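Local coordinates for phenol hydroxylase component phN (Pseudomonas stutzeri, PDB 3U52), which probably hydroxylates phenol and related aromatic compounds with molecular oxygen at a carboxylate-bridged diiron centre, as the large subunit of a bacterial multicomponent monooxygenase, at residues Ser277-Met280 with Asp281-Pro285; Lys287-Trp291 with Ser292-Glu296; His333-Trp336 with Thr337-Gln341; Lys371-Arg374 with Pro375-Glu378; Cys402-Pro405 with Thr406-Glu410. All blocks are in the same frame, centred on the assembly; numbering follows the deposited sequence.

Contact 1: Ser277-Met280 with Asp281-Pro285; sequences SMMM and DYMLP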
# COMPACT_ATOMS: atom_id res chain seq x y z
N SER A 277 -26.39 -17.75 1.34
CA SER A 277 -26.60 -18.86 0.43
C SER A 277 -27.01 -18.39 -0.95
O SER A 277 -26.50 -18.86 -1.96
CB SER A 277 -27.63 -19.88 0.97
OG SER A 277 -28.92 -19.38 0.80
N MET A 278 -27.93 -17.44 -0.98
CA MET A 278 -28.41 -16.84 -2.23
C MET A 278 -27.29 -16.04 -2.97
O MET A 278 -27.16 -16.10 -4.20
CB MET A 278 -29.59 -15.91 -1.88
CG MET A 278 -30.09 -15.15 -3.02
SD MET A 278 -31.39 -14.03 -2.47
CE MET A 278 -30.34 -12.71 -1.74
N MET A 279 -26.53 -15.25 -2.22
CA MET A 279 -25.39 -14.50 -2.77
C MET A 279 -24.39 -15.38 -3.50
O MET A 279 -24.01 -15.11 -4.67
CB MET A 279 -24.70 -13.78 -1.59
CG MET A 279 -23.60 -12.77 -1.92
SD MET A 279 -22.03 -13.47 -2.46
CE MET A 279 -21.14 -14.20 -1.15
N MET A 280 -23.91 -16.40 -2.80
CA MET A 280 -22.83 -17.21 -3.38
C MET A 280 -23.32 -18.11 -4.54
O MET A 280 -22.55 -18.34 -5.48
CB MET A 280 -22.06 -18.02 -2.32
CG MET A 280 -22.81 -19.21 -1.74
SD MET A 280 -21.95 -19.89 -0.30
CE MET A 280 -20.60 -20.78 -1.03
N ASP A 281 -24.55 -18.61 -4.48
CA ASP A 281 -25.03 -19.49 -5.56
C ASP A 281 -25.43 -18.69 -6.79
O ASP A 281 -25.22 -19.17 -7.92
CB ASP A 281 -26.21 -20.35 -5.12
CG ASP A 281 -25.78 -21.56 -4.30
OD1 ASP A 281 -26.64 -22.36 -3.92
OD2 ASP A 281 -24.58 -21.75 -4.05
N TYR A 282 -26.00 -17.48 -6.58
CA TYR A 282 -26.61 -16.69 -7.69
C TYR A 282 -25.95 -15.35 -8.05
O TYR A 282 -25.91 -14.98 -9.24
CB TYR A 282 -28.09 -16.40 -7.38
CG TYR A 282 -28.98 -17.62 -7.53
CD1 TYR A 282 -29.15 -18.53 -6.47
CD2 TYR A 282 -29.62 -17.86 -8.74
CE1 TYR A 282 -29.92 -19.68 -6.62
CE2 TYR A 282 -30.43 -19.01 -8.91
CZ TYR A 282 -30.58 -19.89 -7.85
OH TYR A 282 -31.37 -20.99 -8.07
N MET A 283 -25.49 -14.60 -7.05
CA MET A 283 -25.01 -13.26 -7.33
C MET A 283 -23.55 -13.20 -7.83
O MET A 283 -23.15 -12.17 -8.38
CB MET A 283 -25.21 -12.33 -6.15
CG MET A 283 -26.68 -12.13 -5.72
SD MET A 283 -26.59 -10.84 -4.47
CE MET A 283 -28.20 -10.13 -4.47
N LEU A 284 -22.79 -14.27 -7.64
CA LEU A 284 -21.40 -14.29 -8.11
C LEU A 284 -21.31 -14.85 -9.55
O LEU A 284 -21.70 -16.00 -9.77
CB LEU A 284 -20.50 -15.11 -7.16
CG LEU A 284 -20.47 -14.73 -5.67
CD1 LEU A 284 -19.68 -15.76 -4.88
CD2 LEU A 284 -19.90 -13.31 -5.47
N PRO A 285 -20.85 -14.03 -10.53
CA PRO A 285 -20.64 -14.52 -11.90
C PRO A 285 -19.71 -15.74 -11.97
O PRO A 285 -20.08 -16.75 -12.61
CB PRO A 285 -20.04 -13.29 -12.62
CG PRO A 285 -20.67 -12.12 -11.91
CD PRO A 285 -20.65 -12.55 -10.44
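Met279 lays its sulfur against the branched end of Leu284, with Met279 SD 3.7 Å from Leu284 CD2. The two side chains cross obliquely. The bend of Met279 at chi2 (-74°) brings SD to the leucine. The other methyl, Leu284 CD1, leans on Met280 and lies 3.8 Å from Met280 CA. Pro209 of helix 187-216 packs on both Met279 and Met280.

This is the C-terminal end of helix 254-283, where the last turn widens to a pi-type turn. Asp281 N and Tyr282 N still bond to the carbonyls four residues back. Met279 O then takes two donors. Met283 N is 2.8 Å from Met279 O and sits above the carbonyl plane. Leu284 N makes a weak second bond to Met279 O at 3.3 Å.

Tyr282 brings the edge of its ring to Met278 O, near the ring plane. Its ring stacks on Trp336, and Tyr282 OH bonds to His333 and Tyr377. The Asp281 carboxylate is used by neighbouring segments: OD1 bonds Ser332 OG and OD2 bonds Trp291 N.

The methionines and the leucine make the apolar side of a buried helix end. The polar groups of Asp281 and Tyr282 are satisfied by neighbouring segments, so burial leaves their hydrogen-bonding needs met.

Contact 2: Lys287-Trp291 with Ser292-Glu296; sequences KVMSW and SEAWE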
# COMPACT_ATOMS: atom_id res chain seq x y z
N LYS A 287 -18.24 -18.73 -9.73
CA LYS A 287 -18.66 -19.44 -8.52
C LYS A 287 -17.44 -19.93 -7.74
O LYS A 287 -16.45 -20.34 -8.34
CB LYS A 287 -19.54 -20.66 -8.85
CG LYS A 287 -20.71 -20.43 -9.82
CD LYS A 287 -21.81 -19.46 -9.27
CE LYS A 287 -22.81 -19.11 -10.39
NZ LYS A 287 -23.78 -18.00 -9.92
N VAL A 288 -17.54 -19.89 -6.42
CA VAL A 288 -16.49 -20.42 -5.53
C VAL A 288 -16.83 -21.89 -5.19
O VAL A 288 -16.06 -22.82 -5.47
CB VAL A 288 -16.38 -19.60 -4.20
CG1 VAL A 288 -15.18 -20.11 -3.33
CG2 VAL A 288 -16.20 -18.13 -4.49
N MET A 289 -17.97 -22.09 -4.58
CA MET A 289 -18.47 -23.41 -4.22
C MET A 289 -19.96 -23.19 -4.02
O MET A 289 -20.41 -22.03 -4.04
CB MET A 289 -17.83 -23.95 -2.95
CG MET A 289 -18.20 -23.22 -1.68
SD MET A 289 -17.18 -23.66 -0.23
CE MET A 289 -16.46 -22.02 -0.02
N SER A 290 -20.73 -24.26 -3.89
CA SER A 290 -22.15 -24.06 -3.70
C SER A 290 -22.42 -23.84 -2.22
O SER A 290 -21.58 -24.18 -1.38
CB SER A 290 -22.93 -25.27 -4.19
OG SER A 290 -22.58 -26.43 -3.42
N TRP A 291 -23.61 -23.32 -1.89
CA TRP A 291 -24.01 -23.22 -0.48
C TRP A 291 -24.00 -24.60 0.16
O TRP A 291 -23.56 -24.79 1.30
CB TRP A 291 -25.41 -22.63 -0.34
CG TRP A 291 -25.96 -22.79 1.06
CD1 TRP A 291 -26.90 -23.65 1.47
CD2 TRP A 291 -25.55 -22.05 2.23
NE1 TRP A 291 -27.13 -23.51 2.84
CE2 TRP A 291 -26.31 -22.52 3.32
CE3 TRP A 291 -24.60 -21.03 2.45
CZ2 TRP A 291 -26.16 -22.00 4.62
CZ3 TRP A 291 -24.47 -20.51 3.73
CH2 TRP A 291 -25.24 -20.99 4.79
N SER A 292 -24.47 -25.59 -0.58
CA SER A 292 -24.54 -26.93 -0.03
C SER A 292 -23.11 -27.45 0.40
O SER A 292 -22.89 -27.99 1.51
CB SER A 292 -25.18 -27.81 -1.11
OG SER A 292 -25.14 -29.14 -0.67
N GLU A 293 -22.11 -27.21 -0.45
CA GLU A 293 -20.72 -27.58 -0.13
C GLU A 293 -20.16 -26.77 1.04
O GLU A 293 -19.41 -27.32 1.85
CB GLU A 293 -19.81 -27.36 -1.35
CG GLU A 293 -19.91 -28.45 -2.45
CD GLU A 293 -19.32 -28.04 -3.80
OE1 GLU A 293 -19.15 -26.82 -4.06
OE2 GLU A 293 -19.02 -28.95 -4.61
N ALA A 294 -20.41 -25.46 1.08
CA ALA A 294 -20.00 -24.62 2.20
C ALA A 294 -20.63 -25.06 3.53
O ALA A 294 -19.93 -25.17 4.55
CB ALA A 294 -20.34 -23.13 1.91
N TRP A 295 -21.93 -25.33 3.54
CA TRP A 295 -22.59 -25.83 4.75
C TRP A 295 -21.99 -27.15 5.25
O TRP A 295 -21.75 -27.34 6.46
CB TRP A 295 -24.11 -26.05 4.53
CG TRP A 295 -24.80 -26.35 5.81
CD1 TRP A 295 -25.24 -27.60 6.25
CD2 TRP A 295 -25.16 -25.42 6.86
NE1 TRP A 295 -25.83 -27.48 7.51
CE2 TRP A 295 -25.78 -26.17 7.90
CE3 TRP A 295 -24.99 -24.02 7.03
CZ2 TRP A 295 -26.26 -25.56 9.09
CZ3 TRP A 295 -25.45 -23.43 8.24
CH2 TRP A 295 -26.08 -24.20 9.24
N GLU A 296 -21.80 -28.07 4.31
CA GLU A 296 -21.26 -29.37 4.60
C GLU A 296 -19.85 -29.33 5.21
O GLU A 296 -19.53 -30.07 6.16
CB GLU A 296 -21.26 -30.14 3.30
CG GLU A 296 -21.15 -31.63 3.48
CD GLU A 296 -21.48 -32.39 2.18
OE1 GLU A 296 -20.76 -33.38 1.91
OE2 GLU A 296 -22.42 -31.97 1.44
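Trp291 and Trp295, one helical turn apart, lie side by side and point the same way. Trp291 CZ2 comes within 3.4 Å of Trp295 CE3. Their six-membered rings meet obliquely, with planes at 35°. In both, CG is anti to the backbone N (chi1 168° and -171°), which sends the indoles off the same flank of the helix. Trp295 CB lies over one face of Trp291, toward the rim. Leu205 of helix 187-216 packs on both indoles, and Trp295 NE1 bonds Asn325 OD1.

Glu293 and Ser290 form a capping box at the start of helix 291-310. Ser290 OG accepts from Glu293 N at 3.1 Å. In return Ser290 N gives a nearly straight bond to Glu293 OE1 at 3.0 Å, on the anti side and tilted out of the carboxylate plane. Glu293 OE2 pairs with Lys364. A leucine in place of Glu293 would probably leave Ser290 N without its acceptor and Lys364 without this carboxylate partner.

Met289, just before the box, rests SD 3.8 Å from Ala294 CA. The cap satisfies backbone N-H groups at the first turn, and the carboxylate's negative charge near the helix N-terminus is likely to be favourable.

Contact 3: His333-Trp336 with Thr337-Gln341; sequences HQLW and TTFYQ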
# COMPACT_ATOMS: atom_id res chain seq x y z
N HIS A 333 -32.11 -21.38 -3.67
CA HIS A 333 -33.10 -21.34 -4.75
C HIS A 333 -34.45 -20.72 -4.28
O HIS A 333 -35.04 -19.90 -4.98
CB HIS A 333 -33.31 -22.76 -5.29
CG HIS A 333 -32.02 -23.53 -5.49
ND1 HIS A 333 -31.04 -23.12 -6.38
CD2 HIS A 333 -31.53 -24.63 -4.87
CE1 HIS A 333 -30.01 -23.95 -6.32
NE2 HIS A 333 -30.29 -24.88 -5.42
N GLN A 334 -34.93 -21.12 -3.10
CA GLN A 334 -36.12 -20.49 -2.48
C GLN A 334 -35.94 -18.97 -2.29
O GLN A 334 -36.83 -18.16 -2.61
CB GLN A 334 -36.43 -21.17 -1.13
CG GLN A 334 -36.87 -22.62 -1.28
CD GLN A 334 -36.92 -23.39 0.05
OE1 GLN A 334 -36.14 -23.14 0.98
NE2 GLN A 334 -37.85 -24.35 0.13
N LEU A 335 -34.78 -18.56 -1.80
CA LEU A 335 -34.55 -17.16 -1.56
C LEU A 335 -34.39 -16.36 -2.86
O LEU A 335 -34.88 -15.24 -2.96
CB LEU A 335 -33.33 -16.98 -0.66
CG LEU A 335 -33.74 -17.13 0.80
CD1 LEU A 335 -32.58 -17.73 1.48
CD2 LEU A 335 -34.00 -15.71 1.29
N TRP A 336 -33.73 -16.94 -3.88
CA TRP A 336 -33.45 -16.12 -5.07
C TRP A 336 -34.76 -15.83 -5.74
O TRP A 336 -35.06 -14.72 -6.18
CB TRP A 336 -32.52 -16.84 -6.04
CG TRP A 336 -32.18 -16.05 -7.30
CD1 TRP A 336 -32.57 -16.33 -8.60
CD2 TRP A 336 -31.42 -14.84 -7.38
NE1 TRP A 336 -32.04 -15.40 -9.47
CE2 TRP A 336 -31.31 -14.49 -8.75
CE3 TRP A 336 -30.75 -14.05 -6.42
CZ2 TRP A 336 -30.59 -13.38 -9.18
CZ3 TRP A 336 -30.05 -12.94 -6.85
CH2 TRP A 336 -29.98 -12.62 -8.22
N THR A 337 -35.56 -16.87 -5.84
CA THR A 337 -36.94 -16.75 -6.36
C THR A 337 -37.88 -15.73 -5.57
O THR A 337 -38.65 -14.94 -6.18
CB THR A 337 -37.36 -18.24 -6.63
OG1 THR A 337 -37.40 -18.57 -8.03
CG2 THR A 337 -38.36 -18.79 -5.82
N THR A 338 -37.73 -15.66 -4.26
CA THR A 338 -38.35 -14.63 -3.42
C THR A 338 -37.88 -13.24 -3.78
O THR A 338 -38.71 -12.33 -3.99
CB THR A 338 -38.04 -14.92 -1.95
OG1 THR A 338 -38.64 -16.19 -1.65
CG2 THR A 338 -38.57 -13.83 -1.00
N PHE A 339 -36.56 -13.04 -3.88
CA PHE A 339 -36.02 -11.72 -4.16
C PHE A 339 -36.33 -11.32 -5.58
O PHE A 339 -36.62 -10.14 -5.85
CB PHE A 339 -34.53 -11.64 -3.83
CG PHE A 339 -34.26 -11.42 -2.35
CD1 PHE A 339 -33.91 -12.46 -1.52
CD2 PHE A 339 -34.39 -10.16 -1.80
CE1 PHE A 339 -33.63 -12.25 -0.17
CE2 PHE A 339 -34.09 -9.92 -0.46
CZ PHE A 339 -33.74 -10.98 0.37
N TYR A 340 -36.30 -12.27 -6.50
CA TYR A 340 -36.67 -11.99 -7.91
C TYR A 340 -38.06 -11.29 -8.02
O TYR A 340 -38.20 -10.26 -8.68
CB TYR A 340 -36.65 -13.31 -8.72
CG TYR A 340 -36.95 -13.18 -10.18
CD1 TYR A 340 -38.27 -13.19 -10.64
CD2 TYR A 340 -35.93 -13.03 -11.09
CE1 TYR A 340 -38.57 -13.05 -11.99
CE2 TYR A 340 -36.22 -12.92 -12.47
CZ TYR A 340 -37.53 -12.91 -12.89
OH TYR A 340 -37.77 -12.78 -14.23
N GLN A 341 -39.09 -11.85 -7.37
CA GLN A 341 -40.47 -11.32 -7.51
C GLN A 341 -40.72 -10.08 -6.70
O GLN A 341 -41.68 -9.34 -6.94
CB GLN A 341 -41.48 -12.41 -7.13
CG GLN A 341 -41.53 -12.75 -5.64
CD GLN A 341 -42.25 -14.04 -5.39
OE1 GLN A 341 -41.73 -15.13 -5.66
NE2 GLN A 341 -43.48 -13.94 -4.92
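Gln334 O is gripped by both donors of Thr338. Thr338 OG1 bonds to Gln334 O at 2.8 Å, and Thr338 N bonds to the same oxygen at 3.1 Å. The two donors arrive from opposite faces of the carbonyl plane. This is the usual way a threonine inside an alpha-helix ties its hydroxyl to the carbonyl four residues back, here in helix 331-342. The torsion that sets OG1 beside the backbone N (chi1 -63°) points it at that carbonyl. The hydroxyl of a buried residue is thereby satisfied within the helix.

Regular i+4 to i bonds run on both sides of this pair. Before it, Thr337 N bonds to His333 O at 3.2 Å. After it, Phe339 N bonds to Leu335 O at 2.9 Å, and Tyr340 N bonds to Trp336 O at 2.8 Å. The methyl of Thr337 faces back along the helix, with CG2 3.6 Å from Gln334 O.

The flanks of the helix serve different neighbours. Trp336 NE1 bonds Trp351 O, and His333 stacks on Tyr373. Phe339 touches a bound xenon in a pocket shared with Ile404 and Pro405.

Leu335 and Phe339 lie side by side and point the same way. Leu335 CD2 meets the ring at Phe339 CE1, 3.8 Å away. Phe339 CD1 is 3.3 Å from Leu335 O, which lies at the ring edge near its plane.

Contact 4: Lys371-Arg374 with Pro375-Glu378; sequences KYYR and PRYE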
# COMPACT_ATOMS: atom_id res chain seq x y z
N LYS A 371 -35.71 -30.83 -10.55
CA LYS A 371 -37.07 -31.17 -10.15
C LYS A 371 -37.89 -29.94 -9.74
O LYS A 371 -39.04 -29.75 -10.18
CB LYS A 371 -37.04 -32.15 -8.98
CG LYS A 371 -38.40 -32.81 -8.70
CD LYS A 371 -38.27 -34.04 -7.82
CE LYS A 371 -37.21 -35.05 -8.34
NZ LYS A 371 -37.11 -36.30 -7.49
N TYR A 372 -37.32 -29.11 -8.87
CA TYR A 372 -38.08 -28.03 -8.22
C TYR A 372 -37.76 -26.65 -8.72
O TYR A 372 -38.63 -25.79 -8.65
CB TYR A 372 -37.92 -28.05 -6.68
CG TYR A 372 -38.32 -29.34 -6.03
CD1 TYR A 372 -37.36 -30.20 -5.49
CD2 TYR A 372 -39.64 -29.71 -5.97
CE1 TYR A 372 -37.72 -31.40 -4.88
CE2 TYR A 372 -40.03 -30.90 -5.38
CZ TYR A 372 -39.06 -31.75 -4.84
OH TYR A 372 -39.51 -32.93 -4.27
N TYR A 373 -36.54 -26.40 -9.21
CA TYR A 373 -36.14 -25.02 -9.47
C TYR A 373 -35.95 -24.61 -10.92
O TYR A 373 -36.42 -23.54 -11.32
CB TYR A 373 -34.99 -24.58 -8.51
CG TYR A 373 -35.38 -24.85 -7.05
CD1 TYR A 373 -34.76 -25.84 -6.31
CD2 TYR A 373 -36.42 -24.12 -6.45
CE1 TYR A 373 -35.17 -26.13 -5.00
CE2 TYR A 373 -36.81 -24.39 -5.13
CZ TYR A 373 -36.20 -25.39 -4.42
OH TYR A 373 -36.65 -25.60 -3.12
N ARG A 374 -35.31 -25.45 -11.72
CA ARG A 374 -35.15 -25.22 -13.16
C ARG A 374 -36.48 -24.84 -13.86
O ARG A 374 -36.50 -23.88 -14.61
CB ARG A 374 -34.47 -26.43 -13.82
CG ARG A 374 -34.12 -26.25 -15.33
CD ARG A 374 -33.43 -27.50 -15.85
NE ARG A 374 -32.01 -27.52 -15.52
CZ ARG A 374 -31.08 -26.84 -16.21
NH1 ARG A 374 -31.45 -26.08 -17.23
NH2 ARG A 374 -29.79 -26.92 -15.88
N PRO A 375 -37.60 -25.56 -13.59
CA PRO A 375 -38.87 -25.20 -14.24
C PRO A 375 -39.36 -23.78 -13.90
O PRO A 375 -40.01 -23.16 -14.70
CB PRO A 375 -39.87 -26.22 -13.69
CG PRO A 375 -39.10 -27.20 -12.86
CD PRO A 375 -37.69 -26.78 -12.76
N ARG A 376 -39.00 -23.26 -12.72
CA ARG A 376 -39.35 -21.89 -12.35
C ARG A 376 -38.69 -20.94 -13.30
O ARG A 376 -39.35 -20.02 -13.78
CB ARG A 376 -38.86 -21.55 -10.95
CG ARG A 376 -39.38 -22.45 -9.88
CD ARG A 376 -38.92 -21.95 -8.46
NE ARG A 376 -39.60 -22.79 -7.48
CZ ARG A 376 -39.75 -22.50 -6.20
NH1 ARG A 376 -39.23 -21.35 -5.70
NH2 ARG A 376 -40.40 -23.36 -5.42
N TYR A 377 -37.38 -21.11 -13.53
CA TYR A 377 -36.63 -20.21 -14.43
C TYR A 377 -37.10 -20.37 -15.90
O TYR A 377 -37.18 -19.40 -16.63
CB TYR A 377 -35.11 -20.41 -14.26
CG TYR A 377 -34.66 -20.19 -12.79
CD1 TYR A 377 -34.88 -18.97 -12.14
CD2 TYR A 377 -34.04 -21.21 -12.06
CE1 TYR A 377 -34.50 -18.78 -10.77
CE2 TYR A 377 -33.66 -21.04 -10.72
CZ TYR A 377 -33.91 -19.83 -10.09
OH TYR A 377 -33.53 -19.67 -8.78
N GLU A 378 -37.47 -21.59 -16.29
CA GLU A 378 -38.05 -21.78 -17.63
C GLU A 378 -39.31 -20.91 -17.82
O GLU A 378 -39.41 -20.14 -18.79
CB GLU A 378 -38.30 -23.26 -17.89
CG GLU A 378 -37.02 -24.07 -17.84
CD GLU A 378 -37.25 -25.55 -18.11
OE1 GLU A 378 -36.25 -26.28 -18.38
OE2 GLU A 378 -38.41 -25.99 -18.05
O HOH W 1 -41.02 -25.59 -7.06
O HOH W 2 -33.79 -25.30 -18.73
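The helix 369-385 widens to a pi-type turn at 371-373 and kinks at Pro375, whose nitrogen has no hydrogen to give. Arg376 N and Tyr377 N each reach Tyr373 O only weakly. Glu378 N restores a sound bond to Arg374 O at 3.0 Å.

Arg376 lies alongside Tyr373 and points the same way. The edge of the tyrosine ring sits over a guanidinium face, with Tyr373 CE2 3.7 Å from Arg376 CZ. The two planes stand 71° apart, so the groups are not stacked flat. Arg376 NE makes a weak bond to Tyr372 O. A water links Arg376 NH2 to that same carbonyl, 2.8 Å from NH2. This is a proline-kinked helix, and the arginine and its water bind a carbonyl beside the kink. An alanine at Arg376 would be likely to leave Tyr372 O without its arginine donor and uncover the edge of Tyr373.

On another side, Arg374 runs slantwise across Glu378, guanidinium and carboxylate planes 64° apart. Their charged ends do not touch. A second water joins Arg374 NH1 at 2.9 Å to Glu378 OE1 at 2.7 Å. Arg374 also forms salt bridges to Asp370 and Asp359. Tyr377 packs on Trp336, and Tyr373 OH bonds His330.

Contact 5: Cys402-Pro405 with Thr406-Glu410; sequences CQIP and TIFTE. With ZN (zinc ion), chain I.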
# COMPACT_ATOMS: atom_id res chain seq x y z
N CYS A 402 -37.73 -14.37 12.90
CA CYS A 402 -36.53 -14.12 12.06
C CYS A 402 -36.85 -13.05 11.06
O CYS A 402 -35.92 -12.44 10.50
CB CYS A 402 -36.01 -15.43 11.38
SG CYS A 402 -37.09 -16.12 10.10
N GLN A 403 -38.16 -12.74 10.91
CA GLN A 403 -38.73 -11.79 9.94
C GLN A 403 -38.51 -12.01 8.47
O GLN A 403 -38.81 -11.14 7.70
CB GLN A 403 -38.42 -10.32 10.30
CG GLN A 403 -38.64 -10.11 11.84
CD GLN A 403 -38.40 -8.70 12.28
OE1 GLN A 403 -38.30 -7.80 11.46
NE2 GLN A 403 -38.31 -8.50 13.59
N ILE A 404 -38.06 -13.18 8.07
CA ILE A 404 -37.97 -13.52 6.65
C ILE A 404 -39.45 -13.85 6.23
O ILE A 404 -40.20 -14.39 7.04
CB ILE A 404 -37.04 -14.75 6.45
CG1 ILE A 404 -35.64 -14.43 6.98
CG2 ILE A 404 -36.94 -15.14 4.92
CD1 ILE A 404 -34.60 -15.56 6.87
N PRO A 405 -39.86 -13.51 4.99
CA PRO A 405 -41.14 -14.02 4.55
C PRO A 405 -41.21 -15.53 4.78
O PRO A 405 -40.19 -16.21 4.75
CB PRO A 405 -41.13 -13.77 3.05
CG PRO A 405 -40.26 -12.68 2.83
CD PRO A 405 -39.23 -12.67 3.96
N THR A 406 -42.40 -16.07 4.97
CA THR A 406 -42.53 -17.50 5.25
C THR A 406 -42.46 -18.32 3.94
O THR A 406 -43.45 -18.79 3.43
CB THR A 406 -43.83 -17.77 6.06
OG1 THR A 406 -44.90 -17.04 5.47
CG2 THR A 406 -43.66 -17.19 7.41
N ILE A 407 -41.25 -18.50 3.43
CA ILE A 407 -41.05 -19.05 2.07
C ILE A 407 -40.46 -20.48 2.14
O ILE A 407 -40.25 -21.11 1.11
CB ILE A 407 -40.00 -18.21 1.29
CG1 ILE A 407 -38.70 -18.11 2.10
CG2 ILE A 407 -40.48 -16.82 1.06
CD1 ILE A 407 -37.51 -17.53 1.34
N PHE A 408 -40.12 -20.95 3.36
CA PHE A 408 -39.37 -22.19 3.54
C PHE A 408 -40.30 -23.38 3.60
O PHE A 408 -41.42 -23.26 4.05
CB PHE A 408 -38.57 -22.10 4.85
CG PHE A 408 -37.62 -20.96 4.87
CD1 PHE A 408 -37.84 -19.86 5.68
CD2 PHE A 408 -36.52 -20.97 4.04
CE1 PHE A 408 -36.93 -18.75 5.67
CE2 PHE A 408 -35.60 -19.90 4.03
CZ PHE A 408 -35.83 -18.79 4.84
N THR A 409 -39.80 -24.55 3.22
CA THR A 409 -40.63 -25.77 3.12
C THR A 409 -40.28 -26.90 4.10
O THR A 409 -39.20 -26.93 4.71
CB THR A 409 -40.63 -26.29 1.68
OG1 THR A 409 -39.27 -26.47 1.23
CG2 THR A 409 -41.30 -25.29 0.76
N GLU A 410 -41.22 -27.83 4.28
CA GLU A 410 -41.09 -28.90 5.23
C GLU A 410 -39.94 -29.81 4.75
O GLU A 410 -39.72 -30.00 3.55
CB GLU A 410 -42.41 -29.71 5.32
CG GLU A 410 -43.62 -28.94 5.77
CD GLU A 410 -43.67 -28.78 7.29
OE1 GLU A 410 -42.71 -29.19 7.96
OE2 GLU A 410 -44.68 -28.29 7.82
ZN ZN I . -38.39 -17.58 11.23
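Ile404 and Phe408 meet at about a right angle, with Ile404 CG2 3.7 Å from Phe408 CE1. Ile404 CD1 also reaches the ring, at Phe408 CZ. Ile407 CG1 lies over the centre of one face of the Phe408 ring. With CG2 anti to its carbonyl carbon, Ile407 brings that methyl to Pro405 CB, 3.7 Å away. Arg271 makes a cation-pi contact with Phe408.

The backbone bond is weak: Ile407 N reaches Pro405 O at 2.8 Å, but at a poor angle of 121°. It closes an inverse gamma turn centred on Thr406. Thr406 OG1 bonds Gln397 OE1.

The metal bond is the strong polar feature. Cys402 SG binds the zinc ion at 2.3 Å. Cys399 and Cys402 form a CxxC pair, and Cys432 and Cys436, within the YHS-family region, complete a four-cysteine site. Ile404 N also points at Cys402 SG, a weak bond of 3.7 Å that is nearly straight (166°). Such an N-H to sulfur bond would probably ease the negative charge on the thiolate.

Ile404 and Pro405 also touch a bound xenon. With one weak backbone bond within it, the turn probably relies on zinc ligation and apolar packing.

Contact 3 touches contacts 1, 4 and 5, its centre about 12 Å from each of theirs. Contacts 1, 3 and 4 meet at Tyr282 OH, which is 2.7 Å from His333 ND1 and 2.6 Å from Tyr377 OH. Contact 2 joins contact 1 directly: Asp281 OD2 is 2.8 Å from Trp291 N, and Asp281 O is 2.7 Å from Lys287 NZ. Contacts 3 and 5 pack through Leu335, Thr338 and Ile407, and together line one xenon pocket with Phe339, Ile404 and Pro405. Contact 5 alone holds a zinc ligand. None of the five contains a residue that binds the diiron centre.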